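Local coordinates for protein DyP2 (Amycolatopsis sp. ATCC 39116, PDB 4G2C) that is a haem-dependent dye-decolorizing peroxidase that probably oxidises dyes, lignin-related compounds and manganese(II) at the expense of peroxide, at residues 215-220 with 285-290; 292-297 with 452-457; 301-306 with 310-315; 316-321 with 456-461. One frame throughout, in Å; residues are numbered along the deposited sequence.

Contact 1: residues 215-220 with 285-290; sequences FGYVDG and EAERDL. With MN (manganese (II) ion), chain D; HEM (protoporphyrin IX containing Fe), chain C.
Tyr-217 and Glu-287 reach for each other from opposite directions. The polar part of the contact is a weak hydrogen bond, 2.9 Å from Tyr-217 OH to Glu-287 OE1. OE1 lies at the edge of the phenol ring, in its plane, while the carboxylate is turned 66° from the ring. Tyr-217 OH also meets a water at 3.1 Å, and OE1 forms a salt bridge with Lys-284 one turn back on helix 280-293.

The metal takes the other oxygen. Glu-287 OE2 binds manganese at 2.3 Å, and the water that meets Tyr-217 is a ligand of the same ion; Glu-313 is the second protein ligand. Glutamate suits this place because its extended chain carries one oxygen to the metal and the other to its neighbours.

In the fold, the loop 215-220 runs between the haem of this DyP-family peroxidase and the manganese site, so that Tyr-217 touches the haem at one end and ligands of the metal at the other. Its CB packs at 3.6 Å on the haem methyl CMA. A phenylalanine here would probably leave OE1 and the metal-bound water without their shared hydroxyl partner, with OE1 relying on Lys-284.

Apolar packing completes the loop's side: Phe-215 stacks with Phe-283 of the helix, and Phe-215 CE2 lies 4.1 Å from the haem methyl CMB.

Contact 2: residues 292-297 with 452-457; sequences HDLGLR and QKYAPE
Leu-294 lays its two methyls against the base of Tyr-454, with CD1 and CD2 each 3.9 Å from Tyr-454 CB. This leucine stands where helix 280-293 ends in a Schellman motif: Gly-295 N bonds to His-292 O at 3.2 Å, Leu-296 N bonds to Ala-291 O, and Gly-295 takes the positive phi of 67° that glycine accommodates easily. The contact therefore joins a helix terminus to the short strand 453-454, which pairs antiparallel with strand 464-465 in a two-stranded sheet.

The leucine and tyrosine side chains cross at about a right angle. Leu-294 CG lies anti to the carbonyl carbon, chi1 -65°, which swings the branched end toward the strand; there CD1 also comes within 4.2 Å of Tyr-454 CG. A leucine fits because its fork can straddle a single methylene carbon, and the tyrosine offers that CB while its ring leads away from the leucine. The tyrosine side chain packs on Leu-290 and Met-307, and its ring meets His-348 edge-to-face, so it belongs to a core shared by helices 280-293 and 303-309.

Farther along, the backbones draw together, and Leu-294 and Pro-456 bring their CA atoms to 5.5 Å. Proline places a compact apolar ring here, its CB 3.8 Å from Leu-294 O, and presents no N-H that would need a partner. Its own carbonyl accepts a hydrogen bond from Arg-303, and beside that bond Leu-296 brings its methyl CD2 to 3.7 Å from Pro-456 O.

Contact 3: residues 301-306 with 310-315; sequences RERAGA and GRFEDG. With MN (manganese (II) ion), chain D; HEM (protoporphyrin IX containing Fe), chain C.
Phe-312 lays its ring against helix 303-309, with Ala-306 CB centred over one face, 3.6 Å from the ring centroid and 13° off the normal. This is a CH-pi contact, and alanine suits it because a lone methyl lets the ring lie close to the helix. From Phe-312 CB the chain turns with CG anti to the carbonyl carbon, chi1 -65°; CG then lies 3.9 Å from Ala-306 CB, CD1 approaches the same methyl, and CE1 farther out also meets Arg-303 CA at 3.7 Å. CZ, the tip, is still within van der Waals reach of the alanine methyl.

The backbone folds back at Gly-310, whose N bonds to Ala-306 O at 2.6 Å and whose positive phi ends the helix. Next along, Arg-311 runs extended toward the haem: NH1 donates to Gly-315 O at 3.1 Å, in the guanidinium plane, and also to Gly-331 O, while NE lies 3.8 Å from haem propionate oxygen O1A. A leucine in its place would probably leave both carbonyls without this donor and remove one positive charge from beside the propionate.

Glu-313 OE2 binds manganese at 2.2 Å, and the metal-bound water donates to Glu-302 O at 2.7 Å. Carboxylate and water oxygens are hard ligands suited to manganese(II), and this water ties the ion to the backbone of segment 301-306.

Contact 4: residues 316-321 with 456-461; sequences TPLTAQ and PEWGHN
A chi1 of -168° swings the indole of Trp-458 away from its own backbone nitrogen and across to the loop 316-321, and a chi2 of 89° turns the indole plane so that NE1 faces Leu-318. NE1 of Trp-458 donates to Leu-318 O at 2.8 Å, with 157° at the hydrogen. The acceptor lies nearly in the indole plane, and the N-H meets it nearly head-on to the carbonyl. Tryptophan fits because one side chain combines this directed N-H with a wide apolar surface.

That surface is used as well. Gln-321 C sits 3.3 Å above one face, offset toward the rim, and Trp-458 CZ2 comes to 3.8 Å from Ala-320 C. Leu-318, sliding past the indole in the opposite direction, sets its CD1 3.9 Å from Trp-458 CD1; its side chain also packs on Arg-303, Ala-306 and Met-307 of helix 303-309.

The receiving loop is folded by its own bonds, Pro-317 O accepting both Ala-320 N and Gln-321 N, which is consistent with a fixed position for the carbonyl of Leu-318. Trp-458 itself occupies the second position of a type II beta turn from Glu-457 to His-460, with Gly-459, of positive phi, in the third, where this turn type characteristically takes glycine.

How the contacts relate
From the N terminus, the haem-side loop 215-220 comes first, and contact 1 closes a long excursion by joining it to helix 280-293. The end of that helix opens contact 2, whose much longer loop encloses contact 3, a tight local closure around helix 303-309, and the start of contact 4. Contact 4 begins just after contact 3 and returns to the same region as contact 2, sharing Pro-456 and Glu-457. Contacts 1 and 3 meet at the manganese ion, and a backbone bond links Val-218 to Glu-313. An arginine of contact 3 ties it to the segment shared by contacts 2 and 4. Together they connect the haem, the metal site and the 453-465 hairpin.

Contact 1: residues 215-220 with 285-290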
# COMPACT_ATOMS: atom_id res chain seq x y z
N PHE A 215 10.73 -0.90 10.14
CA PHE A 215 11.36 0.18 10.90
C PHE A 215 10.75 0.31 12.29
O PHE A 215 11.26 1.09 13.11
CB PHE A 215 11.28 1.52 10.16
CG PHE A 215 12.01 1.54 8.84
CD1 PHE A 215 13.09 0.71 8.61
CD2 PHE A 215 11.59 2.39 7.83
CE1 PHE A 215 13.76 0.74 7.38
CE2 PHE A 215 12.25 2.42 6.61
CZ PHE A 215 13.34 1.59 6.39
N GLY A 216 9.68 -0.43 12.53
CA GLY A 216 9.00 -0.44 13.82
C GLY A 216 7.71 0.37 13.92
O GLY A 216 7.09 0.45 14.99
N TYR A 217 7.28 0.96 12.81
CA TYR A 217 6.15 1.90 12.88
C TYR A 217 4.84 1.24 12.45
O TYR A 217 4.80 0.50 11.47
CB TYR A 217 6.41 3.14 12.02
CG TYR A 217 7.56 3.98 12.49
CD1 TYR A 217 8.88 3.55 12.30
CD2 TYR A 217 7.35 5.22 13.09
CE1 TYR A 217 9.95 4.33 12.72
CE2 TYR A 217 8.42 6.00 13.52
CZ TYR A 217 9.71 5.55 13.32
OH TYR A 217 10.78 6.31 13.74
N VAL A 218 3.78 1.52 13.20
CA VAL A 218 2.44 1.12 12.79
C VAL A 218 2.25 1.48 11.32
O VAL A 218 2.49 2.60 10.90
CB VAL A 218 1.37 1.83 13.64
CG1 VAL A 218 -0.03 1.49 13.11
CG2 VAL A 218 1.48 1.41 15.10
N ASP A 219 1.85 0.52 10.51
CA ASP A 219 1.69 0.84 9.10
C ASP A 219 0.28 0.46 8.67
O ASP A 219 -0.35 -0.40 9.28
CB ASP A 219 2.79 0.17 8.26
CG ASP A 219 2.63 -1.33 8.15
OD1 ASP A 219 1.93 -1.93 8.99
OD2 ASP A 219 3.19 -1.92 7.20
N GLY A 220 -0.24 1.11 7.64
CA GLY A 220 -1.59 0.80 7.20
C GLY A 220 -2.72 1.20 8.14
O GLY A 220 -3.71 0.49 8.26
N GLU A 285 20.14 4.26 12.41
CA GLU A 285 21.32 5.08 12.58
C GLU A 285 20.92 6.48 12.20
O GLU A 285 21.29 7.46 12.86
CB GLU A 285 22.47 4.60 11.67
CG GLU A 285 23.13 3.31 12.12
CD GLU A 285 24.24 2.86 11.18
OE1 GLU A 285 24.10 3.05 9.95
OE2 GLU A 285 25.26 2.33 11.67
N ALA A 286 20.14 6.57 11.14
CA ALA A 286 19.65 7.86 10.68
C ALA A 286 18.81 8.52 11.75
O ALA A 286 18.96 9.71 11.98
CB ALA A 286 18.87 7.73 9.37
N GLU A 287 17.92 7.77 12.41
CA GLU A 287 17.14 8.33 13.53
C GLU A 287 18.11 8.89 14.57
O GLU A 287 17.95 10.02 15.04
CB GLU A 287 16.21 7.31 14.21
CG GLU A 287 15.11 6.70 13.33
CD GLU A 287 14.10 5.83 14.10
OE1 GLU A 287 13.38 5.04 13.43
OE2 GLU A 287 14.00 5.93 15.36
N ARG A 288 19.11 8.08 14.92
CA ARG A 288 20.08 8.48 15.93
C ARG A 288 20.80 9.78 15.56
O ARG A 288 20.85 10.71 16.35
CB ARG A 288 21.10 7.37 16.18
CG ARG A 288 22.17 7.73 17.21
CD ARG A 288 23.40 6.86 17.04
NE ARG A 288 23.98 7.01 15.70
CZ ARG A 288 24.51 6.01 15.00
NH1 ARG A 288 24.54 4.78 15.50
NH2 ARG A 288 25.02 6.24 13.79
N ASP A 289 21.36 9.82 14.35
CA ASP A 289 22.13 10.96 13.89
C ASP A 289 21.30 12.26 13.80
O ASP A 289 21.81 13.33 14.11
CB ASP A 289 22.80 10.67 12.54
CG ASP A 289 23.83 9.54 12.62
OD1 ASP A 289 24.28 9.20 13.74
OD2 ASP A 289 24.18 9.00 11.56
N LEU A 290 20.05 12.15 13.35
CA LEU A 290 19.19 13.34 13.27
C LEU A 290 18.89 13.86 14.67
O LEU A 290 18.93 15.07 14.91
CB LEU A 290 17.87 13.04 12.52
CG LEU A 290 16.79 14.13 12.50
CD1 LEU A 290 17.28 15.43 11.85
CD2 LEU A 290 15.52 13.66 11.79
MN MN D . 12.55 5.45 17.09
CHA HEM C . 1.43 5.57 5.54
CHB HEM C . 5.68 3.26 5.96
CHC HEM C . 5.95 2.76 1.13
CHD HEM C . 2.15 5.73 0.70
C1A HEM C . 2.54 4.98 6.08
C2A HEM C . 2.83 4.85 7.50
C3A HEM C . 4.00 4.21 7.60
C4A HEM C . 4.49 3.91 6.27
CMA HEM C . 4.72 3.84 8.91
CAA HEM C . 1.91 5.37 8.64
CBA HEM C . 0.83 4.33 8.94
CGA HEM C . -0.37 4.48 8.04
O1A HEM C . -0.95 5.57 7.95
O2A HEM C . -0.77 3.49 7.39
C1B HEM C . 6.15 2.92 4.70
C2B HEM C . 7.37 2.18 4.37
C3B HEM C . 7.43 2.05 3.03
C4B HEM C . 6.25 2.67 2.47
CMB HEM C . 8.41 1.68 5.40
CAB HEM C . 8.49 1.35 2.15
CBB HEM C . 9.31 0.43 2.67
C1C HEM C . 4.99 3.59 0.60
C2C HEM C . 4.85 3.93 -0.81
C3C HEM C . 3.78 4.74 -0.92
C4C HEM C . 3.23 4.94 0.41
CMC HEM C . 5.74 3.41 -1.97
CAC HEM C . 3.24 5.41 -2.21
CBC HEM C . 4.01 5.57 -3.29
C1D HEM C . 1.58 5.92 1.95
C2D HEM C . 0.32 6.57 2.16
C3D HEM C . 0.10 6.50 3.66
C4D HEM C . 1.24 5.83 4.21
CMD HEM C . -0.60 7.19 1.09
CAD HEM C . -1.06 7.05 4.47
CBD HEM C . -0.79 8.54 4.52
CGD HEM C . -2.02 9.11 5.18
O1D HEM C . -3.13 8.87 4.65
O2D HEM C . -1.85 9.76 6.25
NA HEM C . 3.56 4.39 5.37
NB HEM C . 5.50 3.19 3.51
NC HEM C . 3.98 4.22 1.31
ND HEM C . 2.09 5.50 3.17
FE HEM C . 3.94 4.45 3.38
O HOH W 1 10.79 6.93 16.80

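Contact 2: residues 292-297 with 452-457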
# COMPACT_ATOMS: atom_id res chain seq x y z
N HIS A 292 20.76 13.52 17.35
CA HIS A 292 21.98 14.17 17.80
C HIS A 292 22.16 15.53 17.15
O HIS A 292 22.49 16.51 17.83
CB HIS A 292 23.21 13.29 17.53
CG HIS A 292 24.49 13.90 18.02
ND1 HIS A 292 25.35 14.59 17.19
CD2 HIS A 292 25.05 13.93 19.25
CE1 HIS A 292 26.39 15.01 17.88
NE2 HIS A 292 26.23 14.62 19.14
N ASP A 293 21.93 15.59 15.84
CA ASP A 293 22.02 16.83 15.07
C ASP A 293 21.11 17.92 15.65
O ASP A 293 21.49 19.09 15.73
CB ASP A 293 21.60 16.57 13.62
CG ASP A 293 22.78 16.39 12.68
OD1 ASP A 293 23.95 16.45 13.13
OD2 ASP A 293 22.52 16.18 11.47
N LEU A 294 19.90 17.53 16.04
CA LEU A 294 18.89 18.51 16.45
C LEU A 294 18.98 18.83 17.93
O LEU A 294 18.12 19.53 18.47
CB LEU A 294 17.50 17.97 16.11
CG LEU A 294 17.20 17.80 14.62
CD1 LEU A 294 15.81 17.24 14.45
CD2 LEU A 294 17.33 19.12 13.86
N GLY A 295 20.01 18.31 18.59
CA GLY A 295 20.16 18.46 20.02
C GLY A 295 19.11 17.74 20.87
O GLY A 295 18.97 18.04 22.04
N LEU A 296 18.39 16.78 20.30
CA LEU A 296 17.35 16.06 21.06
C LEU A 296 17.92 15.20 22.19
O LEU A 296 18.99 14.61 22.08
CB LEU A 296 16.48 15.19 20.14
CG LEU A 296 15.82 15.88 18.94
CD1 LEU A 296 14.78 14.96 18.33
CD2 LEU A 296 15.22 17.24 19.31
N ARG A 297 17.16 15.09 23.28
CA ARG A 297 17.66 14.45 24.49
C ARG A 297 16.66 13.48 25.12
O ARG A 297 15.45 13.65 25.00
CB ARG A 297 18.05 15.53 25.50
CG ARG A 297 18.54 16.81 24.81
CD ARG A 297 19.51 17.59 25.67
NE ARG A 297 20.63 16.79 26.15
CZ ARG A 297 21.56 17.23 26.99
NH1 ARG A 297 21.52 18.49 27.43
NH2 ARG A 297 22.54 16.43 27.38
N GLN A 452 17.83 18.56 4.97
CA GLN A 452 16.52 19.18 5.13
C GLN A 452 16.44 20.00 6.42
O GLN A 452 17.35 19.97 7.25
CB GLN A 452 15.43 18.10 5.09
CG GLN A 452 15.35 17.40 3.75
CD GLN A 452 14.47 16.16 3.75
OE1 GLN A 452 14.77 15.15 4.42
NE2 GLN A 452 13.36 16.23 3.01
N LYS A 453 15.34 20.73 6.57
CA LYS A 453 15.13 21.55 7.75
C LYS A 453 14.08 20.95 8.67
O LYS A 453 13.09 20.39 8.21
CB LYS A 453 14.75 22.97 7.37
CG LYS A 453 15.98 23.78 6.94
CD LYS A 453 15.62 25.06 6.19
CE LYS A 453 16.85 25.61 5.49
NZ LYS A 453 16.55 26.84 4.72
N TYR A 454 14.32 21.08 9.97
CA TYR A 454 13.46 20.50 10.99
C TYR A 454 13.25 21.55 12.07
O TYR A 454 14.01 22.50 12.16
CB TYR A 454 14.13 19.25 11.59
CG TYR A 454 14.58 18.24 10.57
CD1 TYR A 454 15.72 18.46 9.79
CD2 TYR A 454 13.88 17.05 10.37
CE1 TYR A 454 16.14 17.54 8.86
CE2 TYR A 454 14.30 16.13 9.43
CZ TYR A 454 15.42 16.37 8.68
OH TYR A 454 15.84 15.44 7.75
N ALA A 455 12.22 21.37 12.87
CA ALA A 455 11.99 22.22 14.03
C ALA A 455 12.39 21.42 15.25
O ALA A 455 11.71 20.48 15.62
CB ALA A 455 10.52 22.62 14.13
N PRO A 456 13.53 21.79 15.86
CA PRO A 456 14.02 21.03 17.02
C PRO A 456 13.00 21.03 18.15
O PRO A 456 12.90 20.05 18.88
CB PRO A 456 15.27 21.80 17.44
CG PRO A 456 15.66 22.61 16.25
CD PRO A 456 14.38 22.95 15.57
N GLU A 457 12.25 22.12 18.28
CA GLU A 457 11.29 22.28 19.38
C GLU A 457 9.82 22.24 18.91
O GLU A 457 9.36 23.14 18.20
CB GLU A 457 11.59 23.58 20.14
CG GLU A 457 10.53 23.96 21.13
CD GLU A 457 10.99 25.04 22.10
OE1 GLU A 457 11.72 25.97 21.68
OE2 GLU A 457 10.62 24.94 23.29

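Contact 3: residues 301-306 with 310-315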
# COMPACT_ATOMS: atom_id res chain seq x y z
N ARG A 301 14.36 11.74 22.06
CA ARG A 301 15.15 11.42 20.87
C ARG A 301 14.36 10.61 19.84
O ARG A 301 14.66 10.62 18.65
CB ARG A 301 16.45 10.70 21.25
CG ARG A 301 17.58 11.65 21.63
CD ARG A 301 18.74 10.90 22.23
NE ARG A 301 18.38 10.25 23.50
CZ ARG A 301 18.79 9.04 23.87
NH1 ARG A 301 18.41 8.53 25.04
NH2 ARG A 301 19.59 8.32 23.08
N GLU A 302 13.35 9.90 20.33
CA GLU A 302 12.42 9.14 19.49
C GLU A 302 11.68 10.04 18.49
O GLU A 302 11.22 9.55 17.45
CB GLU A 302 11.37 8.43 20.36
CG GLU A 302 11.89 7.28 21.20
CD GLU A 302 10.86 6.81 22.22
OE1 GLU A 302 9.81 7.48 22.36
OE2 GLU A 302 11.10 5.77 22.89
N ARG A 303 11.56 11.33 18.81
CA ARG A 303 10.84 12.25 17.93
C ARG A 303 11.56 12.44 16.59
O ARG A 303 10.94 12.84 15.60
CB ARG A 303 10.62 13.59 18.62
CG ARG A 303 9.78 14.56 17.82
CD ARG A 303 9.15 15.61 18.74
NE ARG A 303 10.15 16.23 19.59
CZ ARG A 303 10.80 17.35 19.29
NH1 ARG A 303 10.55 17.97 18.14
NH2 ARG A 303 11.71 17.84 20.12
N ALA A 304 12.85 12.12 16.54
CA ALA A 304 13.59 12.23 15.28
C ALA A 304 12.99 11.28 14.27
O ALA A 304 12.85 11.62 13.09
CB ALA A 304 15.06 11.91 15.49
N GLY A 305 12.61 10.10 14.75
CA GLY A 305 12.01 9.07 13.92
C GLY A 305 10.63 9.50 13.47
O GLY A 305 10.27 9.34 12.30
N ALA A 306 9.85 10.02 14.41
CA ALA A 306 8.54 10.58 14.11
C ALA A 306 8.62 11.65 13.02
O ALA A 306 7.70 11.78 12.21
CB ALA A 306 7.93 11.17 15.38
N GLY A 310 6.14 10.86 10.38
CA GLY A 310 4.96 11.67 10.60
C GLY A 310 4.13 11.10 11.72
O GLY A 310 3.11 11.66 12.11
N ARG A 311 4.56 9.93 12.20
CA ARG A 311 3.99 9.32 13.39
C ARG A 311 5.13 8.70 14.21
O ARG A 311 6.16 8.34 13.66
CB ARG A 311 3.01 8.21 13.04
CG ARG A 311 1.74 8.61 12.28
CD ARG A 311 0.94 7.32 11.89
NE ARG A 311 -0.29 7.58 11.14
CZ ARG A 311 -1.51 7.65 11.67
NH1 ARG A 311 -1.69 7.45 12.99
NH2 ARG A 311 -2.56 7.90 10.89
N PHE A 312 4.94 8.59 15.51
CA PHE A 312 5.82 7.77 16.35
C PHE A 312 5.58 6.29 16.04
O PHE A 312 4.60 5.92 15.40
CB PHE A 312 5.55 8.06 17.84
CG PHE A 312 5.91 9.45 18.25
CD1 PHE A 312 7.20 9.76 18.65
CD2 PHE A 312 4.97 10.47 18.18
CE1 PHE A 312 7.54 11.05 19.01
CE2 PHE A 312 5.30 11.76 18.54
CZ PHE A 312 6.59 12.05 18.95
N GLU A 313 6.48 5.44 16.50
CA GLU A 313 6.31 4.02 16.26
C GLU A 313 4.92 3.47 16.59
O GLU A 313 4.46 2.50 15.95
CB GLU A 313 7.42 3.22 16.93
CG GLU A 313 8.69 3.27 16.11
CD GLU A 313 9.95 3.18 16.95
OE1 GLU A 313 10.14 2.14 17.63
OE2 GLU A 313 10.74 4.17 16.93
N ASP A 314 4.22 4.12 17.52
CA ASP A 314 3.01 3.54 18.11
C ASP A 314 1.59 3.74 17.51
O ASP A 314 0.65 3.32 18.15
CB ASP A 314 2.94 3.78 19.63
CG ASP A 314 2.53 5.19 19.98
OD1 ASP A 314 2.69 6.06 19.10
OD2 ASP A 314 2.05 5.43 21.12
N GLY A 315 1.36 4.40 16.38
CA GLY A 315 2.03 5.56 15.89
C GLY A 315 1.07 6.74 16.15
O GLY A 315 0.08 6.99 15.44
MN MN D . 12.55 5.45 17.09
CHA HEM C . 1.43 5.57 5.54
CHB HEM C . 5.68 3.26 5.96
CHC HEM C . 5.95 2.76 1.13
CHD HEM C . 2.15 5.73 0.70
C1A HEM C . 2.54 4.98 6.08
C2A HEM C . 2.83 4.85 7.50
C3A HEM C . 4.00 4.21 7.60
C4A HEM C . 4.49 3.91 6.27
CMA HEM C . 4.72 3.84 8.91
CAA HEM C . 1.91 5.37 8.64
CBA HEM C . 0.83 4.33 8.94
CGA HEM C . -0.37 4.48 8.04
O1A HEM C . -0.95 5.57 7.95
O2A HEM C . -0.77 3.49 7.39
C1B HEM C . 6.15 2.92 4.70
C2B HEM C . 7.37 2.18 4.37
C3B HEM C . 7.43 2.05 3.03
C4B HEM C . 6.25 2.67 2.47
CMB HEM C . 8.41 1.68 5.40
CAB HEM C . 8.49 1.35 2.15
CBB HEM C . 9.31 0.43 2.67
C1C HEM C . 4.99 3.59 0.60
C2C HEM C . 4.85 3.93 -0.81
C3C HEM C . 3.78 4.74 -0.92
C4C HEM C . 3.23 4.94 0.41
CMC HEM C . 5.74 3.41 -1.97
CAC HEM C . 3.24 5.41 -2.21
CBC HEM C . 4.01 5.57 -3.29
C1D HEM C . 1.58 5.92 1.95
C2D HEM C . 0.32 6.57 2.16
C3D HEM C . 0.10 6.50 3.66
C4D HEM C . 1.24 5.83 4.21
CMD HEM C . -0.60 7.19 1.09
CAD HEM C . -1.06 7.05 4.47
CBD HEM C . -0.79 8.54 4.52
CGD HEM C . -2.02 9.11 5.18
O1D HEM C . -3.13 8.87 4.65
O2D HEM C . -1.85 9.76 6.25
NA HEM C . 3.56 4.39 5.37
NB HEM C . 5.50 3.19 3.51
NC HEM C . 3.98 4.22 1.31
ND HEM C . 2.09 5.50 3.17
FE HEM C . 3.94 4.45 3.38
O HOH W 1 10.79 6.93 16.80

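Contact 4: residues 316-321 with 456-461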
# COMPACT_ATOMS: atom_id res chain seq x y z
N THR A 316 1.38 7.45 17.22
CA THR A 316 0.84 8.77 17.51
C THR A 316 1.24 9.76 16.40
O THR A 316 2.42 9.87 16.04
CB THR A 316 1.41 9.23 18.86
OG1 THR A 316 1.16 8.20 19.83
CG2 THR A 316 0.77 10.53 19.32
N PRO A 317 0.24 10.47 15.84
CA PRO A 317 0.53 11.47 14.80
C PRO A 317 1.36 12.59 15.40
O PRO A 317 0.99 13.18 16.41
CB PRO A 317 -0.85 12.00 14.41
CG PRO A 317 -1.83 10.98 14.91
CD PRO A 317 -1.20 10.39 16.13
N LEU A 318 2.50 12.87 14.77
CA LEU A 318 3.40 13.90 15.19
C LEU A 318 2.74 15.28 15.12
O LEU A 318 3.15 16.20 15.82
CB LEU A 318 4.65 13.89 14.30
CG LEU A 318 5.75 14.86 14.72
CD1 LEU A 318 6.09 14.61 16.18
CD2 LEU A 318 6.98 14.73 13.82
N THR A 319 1.73 15.42 14.26
CA THR A 319 1.05 16.70 14.17
C THR A 319 0.15 16.92 15.38
O THR A 319 -0.24 18.06 15.66
CB THR A 319 0.20 16.85 12.89
OG1 THR A 319 -0.13 18.24 12.70
CG2 THR A 319 -1.09 16.06 13.01
N ALA A 320 -0.17 15.86 16.12
CA ALA A 320 -1.05 16.01 17.28
C ALA A 320 -0.35 15.94 18.64
O ALA A 320 -0.86 16.44 19.64
CB ALA A 320 -2.19 15.01 17.21
N GLN A 321 0.81 15.29 18.70
CA GLN A 321 1.49 15.07 19.97
C GLN A 321 2.99 15.18 19.76
O GLN A 321 3.50 14.91 18.65
CB GLN A 321 1.14 13.70 20.53
CG GLN A 321 -0.35 13.51 20.90
CD GLN A 321 -0.69 14.16 22.24
OE1 GLN A 321 -0.57 13.54 23.30
NE2 GLN A 321 -1.09 15.43 22.20
N PRO A 456 13.53 21.79 15.86
CA PRO A 456 14.02 21.03 17.02
C PRO A 456 13.00 21.03 18.15
O PRO A 456 12.90 20.05 18.88
CB PRO A 456 15.27 21.80 17.44
CG PRO A 456 15.66 22.61 16.25
CD PRO A 456 14.38 22.95 15.57
N GLU A 457 12.25 22.12 18.28
CA GLU A 457 11.29 22.28 19.38
C GLU A 457 9.82 22.24 18.91
O GLU A 457 9.36 23.14 18.20
CB GLU A 457 11.59 23.58 20.14
CG GLU A 457 10.53 23.96 21.13
CD GLU A 457 10.99 25.04 22.10
OE1 GLU A 457 11.72 25.97 21.68
OE2 GLU A 457 10.62 24.94 23.29
N TRP A 458 9.10 21.20 19.34
CA TRP A 458 7.77 20.88 18.82
C TRP A 458 6.83 22.06 18.96
O TRP A 458 6.56 22.53 20.06
CB TRP A 458 7.18 19.66 19.55
CG TRP A 458 5.94 19.06 18.92
CD1 TRP A 458 5.90 18.08 17.97
CD2 TRP A 458 4.57 19.36 19.24
NE1 TRP A 458 4.59 17.75 17.67
CE2 TRP A 458 3.75 18.52 18.43
CE3 TRP A 458 3.94 20.24 20.14
CZ2 TRP A 458 2.36 18.56 18.47
CZ3 TRP A 458 2.55 20.28 20.18
CH2 TRP A 458 1.77 19.44 19.35
N GLY A 459 6.34 22.52 17.82
CA GLY A 459 5.37 23.61 17.83
C GLY A 459 5.95 25.01 17.89
O GLY A 459 5.19 25.97 17.99
N HIS A 460 7.27 25.14 17.82
CA HIS A 460 7.93 26.47 17.86
C HIS A 460 8.66 26.80 16.56
O HIS A 460 8.87 25.93 15.71
CB HIS A 460 8.90 26.58 19.04
CG HIS A 460 8.20 26.72 20.36
ND1 HIS A 460 7.14 25.92 20.72
CD2 HIS A 460 8.40 27.57 21.39
CE1 HIS A 460 6.72 26.26 21.93
NE2 HIS A 460 7.47 27.27 22.35
N ASN A 461 9.05 28.06 16.41
CA ASN A 461 9.62 28.54 15.14
C ASN A 461 11.13 28.33 14.98
O ASN A 461 11.71 28.69 13.95
CB ASN A 461 9.26 30.01 14.91
CG ASN A 461 9.99 30.96 15.86
OD1 ASN A 461 10.87 30.55 16.63
ND2 ASN A 461 9.64 32.24 15.80